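Side-chain contact in probable host range protein 2-3 (Myxoma virus, PDB 5CZ3), which probably helps the virus multiply in different cell types, as a member of the poxvirus C7 family of host-range proteins: residues 13-16 with 17-20. Residues are numbered along the deposited sequence; the frame is centred on the assembly and turned at random.
Sequences VFLI and DENV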
ATOM      1  N   VAL A  13      -4.215  -1.484  -1.773  1.00 37.81           N
ATOM      2  CA  VAL A  13      -3.927  -0.056  -1.735  1.00 37.50           C
ATOM      3  C   VAL A  13      -4.651   0.659  -2.869  1.00 38.65           C
ATOM      4  O   VAL A  13      -4.485   0.309  -4.038  1.00 39.61           O
ATOM      5  CB  VAL A  13      -2.418   0.221  -1.834  1.00 37.48           C
ATOM      6  CG1 VAL A  13      -2.152   1.720  -1.845  1.00 37.11           C
ATOM      7  CG2 VAL A  13      -1.683  -0.449  -0.683  1.00 37.36           C
ATOM      8  N   PHE A  14      -5.456   1.658  -2.520  1.00 39.08           N
ATOM      9  CA  PHE A  14      -6.259   2.369  -3.508  1.00 40.77           C
ATOM     10  C   PHE A  14      -5.861   3.836  -3.630  1.00 42.30           C
ATOM     11  O   PHE A  14      -5.776   4.550  -2.631  1.00 43.53           O
ATOM     12  CB  PHE A  14      -7.745   2.269  -3.155  1.00 41.17           C
ATOM     13  CG  PHE A  14      -8.248   0.859  -3.030  1.00 41.59           C
ATOM     14  CD1 PHE A  14      -8.717   0.175  -4.140  1.00 42.63           C
ATOM     15  CD2 PHE A  14      -8.256   0.217  -1.801  1.00 40.90           C
ATOM     16  CE1 PHE A  14      -9.181  -1.123  -4.026  1.00 43.17           C
ATOM     17  CE2 PHE A  14      -8.720  -1.081  -1.682  1.00 41.12           C
ATOM     18  CZ  PHE A  14      -9.183  -1.751  -2.796  1.00 42.17           C
ATOM     19  N   LEU A  15      -5.617   4.277  -4.860  1.00 43.15           N
ATOM     20  CA  LEU A  15      -5.376   5.690  -5.136  1.00 44.41           C
ATOM     21  C   LEU A  15      -6.667   6.310  -5.659  1.00 46.42           C
ATOM     22  O   LEU A  15      -7.036   6.119  -6.819  1.00 47.44           O
ATOM     23  CB  LEU A  15      -4.233   5.874  -6.136  1.00 45.54           C
ATOM     24  CG  LEU A  15      -2.805   5.797  -5.577  1.00 45.05           C
ATOM     25  CD1 LEU A  15      -2.441   4.383  -5.143  1.00 44.09           C
ATOM     26  CD2 LEU A  15      -1.794   6.327  -6.587  1.00 46.21           C
ATOM     27  N   ILE A  16      -7.342   7.055  -4.787  1.00 47.15           N
ATOM     28  CA  ILE A  16      -8.720   7.483  -5.012  1.00 49.27           C
ATOM     29  C   ILE A  16      -8.921   8.360  -6.245  1.00 52.04           C
ATOM     30  O   ILE A  16      -9.680   8.002  -7.148  1.00 52.71           O
ATOM     31  CB  ILE A  16      -9.260   8.244  -3.785  1.00 49.46           C
ATOM     32  CG1 ILE A  16      -9.071   7.407  -2.518  1.00 46.60           C
ATOM     33  CG2 ILE A  16     -10.721   8.605  -3.978  1.00 52.49           C
ATOM     34  CD1 ILE A  16      -9.642   6.010  -2.620  1.00 45.15           C
ATOM     35  N   ASP A  17      -8.251   9.506  -6.277  1.00 54.13           N
ATOM     36  CA  ASP A  17      -8.434  10.466  -7.362  1.00 57.37           C
ATOM     37  C   ASP A  17      -7.861   9.963  -8.682  1.00 57.50           C
ATOM     38  O   ASP A  17      -8.262  10.414  -9.754  1.00 61.08           O
ATOM     39  CB  ASP A  17      -7.800  11.808  -6.994  1.00 60.56           C
ATOM     40  CG  ASP A  17      -8.495  12.476  -5.822  1.00 64.35           C
ATOM     41  OD1 ASP A  17      -9.733  12.345  -5.712  1.00 65.15           O
ATOM     42  OD2 ASP A  17      -7.803  13.128  -5.011  1.00 67.76           O
ATOM     43  N   GLU A  18      -6.921   9.027  -8.604  1.00 54.02           N
ATOM     44  CA  GLU A  18      -6.341   8.437  -9.803  1.00 52.63           C
ATOM     45  C   GLU A  18      -7.168   7.245 -10.268  1.00 51.33           C
ATOM     46  O   GLU A  18      -6.947   6.716 -11.359  1.00 51.52           O
ATOM     47  CB  GLU A  18      -4.891   8.011  -9.553  1.00 51.16           C
ATOM     48  CG  GLU A  18      -3.902   9.167  -9.457  1.00 51.03           C
ATOM     49  CD  GLU A  18      -4.034   9.946  -8.165  1.00 49.23           C
ATOM     50  OE1 GLU A  18      -4.459   9.352  -7.153  1.00 47.25           O
ATOM     51  OE2 GLU A  18      -3.719  11.154  -8.163  1.00 50.28           O
ATOM     52  N   ASN A  19      -8.121   6.839  -9.432  1.00 50.49           N
ATOM     53  CA  ASN A  19      -8.991   5.695  -9.705  1.00 51.04           C
ATOM     54  C   ASN A  19      -8.198   4.439 -10.055  1.00 50.32           C
ATOM     55  O   ASN A  19      -8.455   3.794 -11.070  1.00 52.54           O
ATOM     56  CB  ASN A  19      -9.975   6.027 -10.830  1.00 53.54           C
ATOM     57  CG  ASN A  19     -11.195   5.122 -10.825  1.00 54.88           C
ATOM     58  OD1 ASN A  19     -11.770   4.843  -9.773  1.00 54.09           O
ATOM     59  ND2 ASN A  19     -11.593   4.658 -12.003  1.00 57.53           N
ATOM     60  N   VAL A  20      -7.229   4.101  -9.210  1.00 47.49           N
ATOM     61  CA  VAL A  20      -6.370   2.947  -9.445  1.00 46.13           C
ATOM     62  C   VAL A  20      -6.372   2.003  -8.245  1.00 44.26           C
ATOM     63  O   VAL A  20      -6.232   2.440  -7.101  1.00 43.05           O
ATOM     64  CB  VAL A  20      -4.920   3.385  -9.751  1.00 45.38           C
ATOM     65  CG1 VAL A  20      -3.979   2.190  -9.743  1.00 44.67           C
ATOM     66  CG2 VAL A  20      -4.856   4.118 -11.084  1.00 47.10           C
TER
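L15 and E18 carry the side-chain part of this tight turn. The glutamate turns back toward the strand: its chain is bent about the CB-CG bond (chi2 73°), and the carboxylate oxygen OE1 of E18 comes up beside CB of L15 at 3.6 Å. The two side chains cross at a slant. V20 stands on the same face of the sheet as L15, and their CB atoms lie 4.4 Å apart, a loose apolar pairing. L15 also packs on F49 of the adjacent strand and on I22.

The backbone here is a beta hairpin with a type I turn from I16 to N19 and a G1 beta bulge, in which N19 and V20 together face L15. N19 takes the left-handed backbone conformation expected of the first bulge position. L15 and V20 form a hydrogen-bonded antiparallel pair, with L15 N to V20 O at 3.0 Å and V20 N to L15 O at 3.1 Å. Across the turn, N19 N reaches I16 O at 3.0 Å, but from above the carbonyl plane. The hairpin joins strands 10-15 and 20-23 of the six-stranded antiparallel sheet of the beta-sandwich.

Beyond the bridge, V20 O also meets CA of F14 at 3.6 Å in a CA-H...O contact. I16 leads its side chain away from the turn, onto T48 and I50 of strand 45-54.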